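Local atomic coordinates of GrgF (Penicillium sp. sh18, PDB entry 6LZH), a protein that acts as a polyketide transferase with an alpha/beta hydrolase fold, probably joining two polyketide chains by Claisen condensation in the biosynthesis of gregatin A. Residues G23-A28 with T96-N101; R69-S74 with N80-R85; A232-P237 with L249-H254. All coordinates share one frame; numbering follows the deposited sequence.

Contact 1 (G23-A28 with T96-N101); sequences GWLFPA and TWFKEN
The backbone N of N101 donates to O of F98 at 2.9 Å, a bond in the last part of helix 84-99 and the turn after it that ties together the two residues L25 reaches from strand 20-26. What passes between strand and helix is plain van der Waals packing, a strand next to the sheet edge meeting the last part of a helix. L25 supplies 69 of the 131 Å² buried here. Its CG stands anti to the backbone N (chi1 177°), which carries the isobutyl fork out toward the helix, and each methyl then finds a different partner. CD1 lies 4.0 Å from CZ of F98, beside the far end of the phenyl ring, and the two side chains run obliquely to each other. CD2 meets ND2 of N101 at 3.7 Å, the leucine and the asparagine arriving from opposite directions. This second touch is not a polar bond; the other end of the amide is engaged, since OD1 of N101 accepts from the backbone N of L103 and helps fix the chain there. The phenyl ring of F98 also leans on T62 and L64 of strand 62-66, and W97, one residue earlier, covers L64 and V11. Strand 20-26 runs antiparallel between strands 9-14 and 62-66, with helix 84-99 lying on the L25 side while W24 and F26 pack against helix 49-58.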
# COMPACT_ATOMS: atom_id res chain seq x y z
N GLY A 23 24.54 0.75 3.06
CA GLY A 23 24.75 -0.65 3.28
C GLY A 23 26.16 -1.07 2.94
O GLY A 23 27.08 -0.24 2.87
N TRP A 24 26.29 -2.36 2.71
CA TRP A 24 27.57 -3.01 2.51
C TRP A 24 27.53 -3.78 1.21
O TRP A 24 26.55 -4.47 0.92
CB TRP A 24 27.90 -3.99 3.65
CG TRP A 24 28.26 -3.33 4.94
CD1 TRP A 24 28.96 -2.17 5.11
CD2 TRP A 24 27.97 -3.81 6.25
NE1 TRP A 24 29.10 -1.89 6.44
CE2 TRP A 24 28.50 -2.89 7.17
CE3 TRP A 24 27.28 -4.94 6.75
CZ2 TRP A 24 28.39 -3.05 8.55
CZ3 TRP A 24 27.18 -5.10 8.12
CH2 TRP A 24 27.73 -4.15 9.01
N LEU A 25 28.62 -3.67 0.45
CA LEU A 25 28.81 -4.42 -0.77
C LEU A 25 29.90 -5.46 -0.52
O LEU A 25 30.99 -5.12 -0.06
CB LEU A 25 29.22 -3.47 -1.90
CG LEU A 25 29.54 -4.07 -3.26
CD1 LEU A 25 28.30 -4.69 -3.84
CD2 LEU A 25 30.09 -2.98 -4.19
N PHE A 26 29.59 -6.73 -0.80
CA PHE A 26 30.54 -7.84 -0.71
C PHE A 26 30.89 -8.29 -2.13
O PHE A 26 30.20 -9.15 -2.71
CB PHE A 26 29.99 -9.01 0.11
CG PHE A 26 29.65 -8.66 1.55
CD1 PHE A 26 28.48 -7.96 1.85
CD2 PHE A 26 30.50 -9.02 2.59
CE1 PHE A 26 28.17 -7.62 3.17
CE2 PHE A 26 30.18 -8.71 3.91
CZ PHE A 26 29.02 -8.01 4.20
N PRO A 27 31.92 -7.72 -2.75
CA PRO A 27 32.19 -8.02 -4.16
C PRO A 27 32.78 -9.40 -4.36
O PRO A 27 33.68 -9.82 -3.63
CB PRO A 27 33.20 -6.93 -4.57
CG PRO A 27 33.81 -6.49 -3.29
CD PRO A 27 32.73 -6.59 -2.26
N ALA A 28 32.26 -10.09 -5.37
CA ALA A 28 32.91 -11.31 -5.85
C ALA A 28 34.20 -10.95 -6.57
O ALA A 28 34.44 -9.79 -6.92
CB ALA A 28 31.99 -12.07 -6.79
N THR A 96 18.14 -1.28 -9.77
CA THR A 96 18.60 -0.24 -10.70
C THR A 96 20.04 0.16 -10.43
O THR A 96 20.86 0.22 -11.34
CB THR A 96 17.68 0.98 -10.59
OG1 THR A 96 16.36 0.60 -10.99
CG2 THR A 96 18.18 2.14 -11.46
N TRP A 97 20.34 0.47 -9.16
CA TRP A 97 21.70 0.80 -8.76
C TRP A 97 22.67 -0.34 -9.08
O TRP A 97 23.74 -0.12 -9.66
CB TRP A 97 21.71 1.10 -7.26
CG TRP A 97 23.04 1.42 -6.69
CD1 TRP A 97 23.69 2.61 -6.74
CD2 TRP A 97 23.88 0.53 -5.95
NE1 TRP A 97 24.91 2.52 -6.08
CE2 TRP A 97 25.04 1.25 -5.59
CE3 TRP A 97 23.77 -0.81 -5.55
CZ2 TRP A 97 26.08 0.67 -4.86
CZ3 TRP A 97 24.80 -1.38 -4.82
CH2 TRP A 97 25.94 -0.64 -4.48
N PHE A 98 22.31 -1.56 -8.68
CA PHE A 98 23.26 -2.67 -8.75
C PHE A 98 23.66 -2.98 -10.18
O PHE A 98 24.82 -3.34 -10.43
CB PHE A 98 22.66 -3.92 -8.09
CG PHE A 98 23.69 -4.81 -7.47
CD1 PHE A 98 25.02 -4.47 -7.62
CD2 PHE A 98 23.35 -5.92 -6.72
CE1 PHE A 98 26.01 -5.22 -7.06
CE2 PHE A 98 24.37 -6.70 -6.14
CZ PHE A 98 25.69 -6.33 -6.32
N LYS A 99 22.72 -2.82 -11.12
CA LYS A 99 22.99 -3.12 -12.51
C LYS A 99 24.17 -2.32 -13.06
O LYS A 99 24.82 -2.76 -14.03
CB LYS A 99 21.74 -2.83 -13.34
CG LYS A 99 20.78 -4.00 -13.42
CD LYS A 99 19.41 -3.57 -13.88
CE LYS A 99 19.46 -2.71 -15.12
NZ LYS A 99 18.17 -2.78 -15.86
N GLU A 100 24.48 -1.16 -12.47
CA GLU A 100 25.59 -0.36 -12.96
C GLU A 100 26.95 -0.86 -12.47
O GLU A 100 27.98 -0.35 -12.93
CB GLU A 100 25.40 1.11 -12.57
CG GLU A 100 24.20 1.75 -13.24
CD GLU A 100 24.37 1.88 -14.76
OE1 GLU A 100 25.26 2.66 -15.21
OE2 GLU A 100 23.61 1.23 -15.51
N ASN A 101 26.98 -1.83 -11.58
CA ASN A 101 28.27 -2.35 -11.14
C ASN A 101 28.83 -3.31 -12.19
O ASN A 101 28.14 -4.26 -12.57
CB ASN A 101 28.12 -3.05 -9.79
CG ASN A 101 29.45 -3.28 -9.09
OD1 ASN A 101 30.36 -3.89 -9.65
ND2 ASN A 101 29.56 -2.80 -7.86

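Contact 2 (R69-S74 with N80-R85); sequences RGIGAS and NDIDAR
R69 and D81 join two parts of the loop between strand 62-66 and helix 84-99 in this alpha/beta hydrolase fold, D83 forming the N-cap of that helix. The ionic part is an end-on grip: NH1 and NH2 of R69 each donate to OD2 of D81 at 3.1 Å. Bends at chi2 (-91°) and chi3 (-74°) bring the guanidinium back to D81, whose O lies over one face without a hydrogen bond. OD2 lies in the guanidinium plane, yet the carboxylate is turned 59° from it, so NH1 comes from above the carboxylate and NH2 on its anti side. NE of R69 bonds to Q86 and OD1 of D81 to S208, giving each group a second anchor. One water links NH1 of R69, weakly, to OD2 of D81, another, also weakly, to OD2 of D83, whose main partner is R85 of the second subunit. A leucine in place of R69 would probably leave OD2 of D81 without its charged mate. One nearly straight backbone bond joins N80 N to G70 O at 2.8 Å. I71 makes van der Waals contacts: its CD1 meets ND2 of N80, bonded to N42, at 3.4 Å and, in the one apolar pair, CD1 of I82 at 4.3 Å.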
# COMPACT_ATOMS: atom_id res chain seq x y z
N ARG A 69 14.79 1.79 4.82
CA ARG A 69 14.39 3.12 5.24
C ARG A 69 14.14 3.18 6.74
O ARG A 69 13.44 2.33 7.30
CB ARG A 69 13.12 3.53 4.50
CG ARG A 69 12.82 5.00 4.62
CD ARG A 69 11.94 5.33 5.79
NE ARG A 69 10.55 4.95 5.57
CZ ARG A 69 9.60 5.13 6.48
NH1 ARG A 69 8.34 4.76 6.23
NH2 ARG A 69 9.91 5.66 7.66
N GLY A 70 14.69 4.21 7.38
CA GLY A 70 14.37 4.48 8.78
C GLY A 70 15.05 3.55 9.76
O GLY A 70 14.67 3.49 10.92
N ILE A 71 16.06 2.81 9.31
CA ILE A 71 16.71 1.78 10.11
C ILE A 71 18.22 1.97 10.00
O ILE A 71 18.71 2.37 8.94
CB ILE A 71 16.30 0.37 9.61
CG1 ILE A 71 14.80 0.13 9.80
CG2 ILE A 71 17.13 -0.71 10.28
CD1 ILE A 71 14.40 -0.27 11.21
N GLY A 72 18.94 1.72 11.10
CA GLY A 72 20.39 1.61 11.01
C GLY A 72 21.01 2.90 10.51
O GLY A 72 20.72 3.99 11.01
N ALA A 73 21.85 2.79 9.48
CA ALA A 73 22.56 3.92 8.89
C ALA A 73 21.77 4.65 7.80
O ALA A 73 22.26 5.66 7.28
CB ALA A 73 23.90 3.45 8.32
N SER A 74 20.60 4.16 7.42
CA SER A 74 19.87 4.73 6.29
C SER A 74 19.05 5.94 6.70
O SER A 74 18.63 6.07 7.86
CB SER A 74 18.95 3.68 5.65
OG SER A 74 19.74 2.76 4.91
N ASN A 80 12.34 3.36 12.50
CA ASN A 80 11.65 2.16 12.97
C ASN A 80 10.17 2.24 12.63
O ASN A 80 9.28 2.05 13.47
CB ASN A 80 11.85 1.98 14.47
CG ASN A 80 13.29 1.80 14.82
OD1 ASN A 80 13.94 2.70 15.37
ND2 ASN A 80 13.82 0.66 14.45
N ASP A 81 9.92 2.58 11.38
CA ASP A 81 8.59 2.86 10.84
C ASP A 81 8.52 2.04 9.55
O ASP A 81 9.14 2.39 8.55
CB ASP A 81 8.42 4.36 10.61
CG ASP A 81 7.11 4.70 9.95
OD1 ASP A 81 6.08 4.20 10.43
OD2 ASP A 81 7.13 5.45 8.95
N ILE A 82 7.81 0.91 9.60
CA ILE A 82 7.98 -0.16 8.62
C ILE A 82 6.89 -0.02 7.57
O ILE A 82 5.72 0.23 7.90
CB ILE A 82 7.92 -1.55 9.29
CG1 ILE A 82 9.08 -1.79 10.27
CG2 ILE A 82 7.89 -2.65 8.25
CD1 ILE A 82 10.36 -1.05 9.99
N ASP A 83 7.27 -0.16 6.30
CA ASP A 83 6.34 0.00 5.18
C ASP A 83 6.76 -1.01 4.12
O ASP A 83 7.71 -0.76 3.37
CB ASP A 83 6.38 1.43 4.65
CG ASP A 83 5.31 1.69 3.59
OD1 ASP A 83 4.68 0.72 3.12
OD2 ASP A 83 5.11 2.87 3.24
N ALA A 84 6.07 -2.16 4.08
CA ALA A 84 6.46 -3.21 3.15
C ALA A 84 6.39 -2.73 1.71
O ALA A 84 7.30 -2.99 0.92
CB ALA A 84 5.58 -4.45 3.33
N ARG A 85 5.30 -2.03 1.34
CA ARG A 85 5.18 -1.54 -0.02
C ARG A 85 6.36 -0.66 -0.40
O ARG A 85 6.97 -0.83 -1.46
CB ARG A 85 3.87 -0.78 -0.21
CG ARG A 85 3.68 -0.35 -1.64
CD ARG A 85 2.41 0.50 -1.77
NE ARG A 85 2.71 1.90 -1.53
CZ ARG A 85 1.83 2.89 -1.67
NH1 ARG A 85 0.59 2.60 -2.05
NH2 ARG A 85 2.19 4.14 -1.45
O HOH W 1 6.32 6.54 6.81
O HOH W 2 6.61 5.03 4.04

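Contact 3 (A232-P237 with L249-H254); sequences AMMVTP and LNCFEH
L249 is the first residue of the helical segment to meet strand 232-237: its CD2 branch approaches CG2 of T236 at 4.2 Å, methyl against methyl. The hydroxyl of that threonine has other business, for OG1 bonds to OE1 of Q248, one residue before the leucine. C251 follows, round the helix from L249, and also points its CB toward the strand. This CB lies 4.0 Å from the terminal methyl CE of M234, with SG scarcely farther away. F252 then makes the broadest contact on the helix side. M234 and F252 run alongside each other in opposite senses: CB of M234 lies 3.9 Å from CD1 of the phenyl ring, while CE of M234 comes within 3.7 Å of the backbone N of F252. The methionine chain stays extended until its last torsion, where chi3 of -69° swings CE round toward the helix backbone between C251 and F252. H254 closes the segment on the far side of the helix, its ND1 donating to O of N250 at 2.8 Å; the same oxygen takes the backbone N of H254 from its other face. The axes of segments 232-237 and 249-254 approach to 9.8 Å, at 162° between their directions, nearly antiparallel as in a beta-alpha-beta crossover. T236 lies about 6 Å, side chain to side chain, from D240, probably an active-site residue. Helix 245-254 covers one face of the sheet, with L249 and F252 also resting on L261 of strand 259-264, while M233 and V235 face helix 277-292.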
# COMPACT_ATOMS: atom_id res chain seq x y z
N ALA A 232 11.31 -18.75 -7.82
CA ALA A 232 11.23 -18.35 -6.43
C ALA A 232 11.41 -19.56 -5.52
O ALA A 232 10.89 -20.65 -5.80
CB ALA A 232 9.89 -17.68 -6.10
N MET A 233 12.17 -19.38 -4.44
CA MET A 233 12.41 -20.44 -3.49
C MET A 233 11.98 -19.99 -2.10
O MET A 233 12.36 -18.90 -1.66
CB MET A 233 13.88 -20.83 -3.46
CG MET A 233 14.18 -21.83 -2.40
SD MET A 233 15.92 -22.34 -2.52
CE MET A 233 15.98 -23.57 -1.22
N MET A 234 11.22 -20.83 -1.41
CA MET A 234 10.93 -20.57 -0.01
C MET A 234 11.69 -21.55 0.86
O MET A 234 11.75 -22.75 0.55
CB MET A 234 9.44 -20.67 0.30
CG MET A 234 9.13 -20.10 1.69
SD MET A 234 7.37 -20.11 2.00
CE MET A 234 6.77 -18.86 0.86
N VAL A 235 12.23 -21.04 1.96
CA VAL A 235 12.98 -21.84 2.93
C VAL A 235 12.28 -21.70 4.28
O VAL A 235 12.36 -20.64 4.92
CB VAL A 235 14.45 -21.42 3.02
CG1 VAL A 235 15.18 -22.25 4.08
CG2 VAL A 235 15.09 -21.56 1.65
N THR A 236 11.60 -22.76 4.69
CA THR A 236 10.63 -22.69 5.78
C THR A 236 11.08 -23.62 6.90
O THR A 236 11.17 -24.84 6.69
CB THR A 236 9.23 -23.09 5.27
OG1 THR A 236 8.74 -22.08 4.38
CG2 THR A 236 8.26 -23.24 6.42
N PRO A 237 11.38 -23.10 8.09
CA PRO A 237 11.65 -23.99 9.22
C PRO A 237 10.40 -24.80 9.52
O PRO A 237 9.28 -24.29 9.42
CB PRO A 237 12.00 -23.02 10.36
CG PRO A 237 12.41 -21.71 9.66
CD PRO A 237 11.48 -21.67 8.46
N LEU A 249 3.66 -21.80 4.43
CA LEU A 249 3.24 -22.77 3.42
C LEU A 249 1.99 -22.29 2.69
O LEU A 249 1.83 -22.55 1.49
CB LEU A 249 2.99 -24.13 4.07
CG LEU A 249 4.28 -24.73 4.65
CD1 LEU A 249 4.06 -26.15 5.16
CD2 LEU A 249 5.41 -24.68 3.62
N ASN A 250 1.13 -21.56 3.40
CA ASN A 250 -0.01 -20.93 2.74
C ASN A 250 0.46 -19.97 1.66
O ASN A 250 -0.06 -19.98 0.54
CB ASN A 250 -0.87 -20.22 3.80
CG ASN A 250 -1.77 -21.19 4.57
OD1 ASN A 250 -1.98 -22.33 4.13
ND2 ASN A 250 -2.32 -20.75 5.70
N CYS A 251 1.47 -19.16 1.97
CA CYS A 251 2.02 -18.28 0.95
C CYS A 251 2.59 -19.08 -0.22
O CYS A 251 2.32 -18.77 -1.39
CB CYS A 251 3.08 -17.37 1.59
SG CYS A 251 3.75 -16.11 0.46
N PHE A 252 3.38 -20.12 0.08
CA PHE A 252 3.91 -20.97 -0.99
C PHE A 252 2.79 -21.54 -1.85
O PHE A 252 2.90 -21.61 -3.08
CB PHE A 252 4.77 -22.10 -0.43
CG PHE A 252 5.55 -22.86 -1.48
CD1 PHE A 252 6.75 -22.34 -1.97
CD2 PHE A 252 5.09 -24.07 -1.99
CE1 PHE A 252 7.46 -23.00 -2.96
CE2 PHE A 252 5.83 -24.76 -2.99
CZ PHE A 252 7.01 -24.21 -3.47
N GLU A 253 1.69 -21.95 -1.21
CA GLU A 253 0.59 -22.54 -1.97
C GLU A 253 -0.03 -21.53 -2.93
O GLU A 253 -0.47 -21.90 -4.02
CB GLU A 253 -0.44 -23.13 -1.01
CG GLU A 253 0.09 -24.38 -0.32
CD GLU A 253 -0.90 -25.06 0.60
OE1 GLU A 253 -1.88 -25.64 0.09
OE2 GLU A 253 -0.68 -25.04 1.83
N HIS A 254 -0.03 -20.24 -2.57
CA HIS A 254 -0.57 -19.19 -3.43
C HIS A 254 0.36 -18.83 -4.58
O HIS A 254 -0.09 -18.22 -5.56
CB HIS A 254 -0.88 -17.93 -2.62
CG HIS A 254 -2.15 -18.02 -1.84
ND1 HIS A 254 -2.22 -18.61 -0.60
CD2 HIS A 254 -3.40 -17.59 -2.13
CE1 HIS A 254 -3.47 -18.53 -0.15
NE2 HIS A 254 -4.20 -17.92 -1.06

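In the fold
Contacts 1 and 3 both lay a helix on the same central sheet and rely on apolar packing, but contact 1 is only partly buried, near one edge, whereas contact 3 is a buried layer near the other, their nearest atoms about 17 Å apart. Contact 2 is also buried yet mostly polar: two pieces of chain, largely loop, joined by a salt bridge, waters and a backbone bond. It lies just before the start of helix 84-99, at its N-cap, while contact 1 uses the last part of that helix, and it is nested within the chain loop that contact 1 closes. Contacts 2 and 3 lie on opposite sides of the chain's centre.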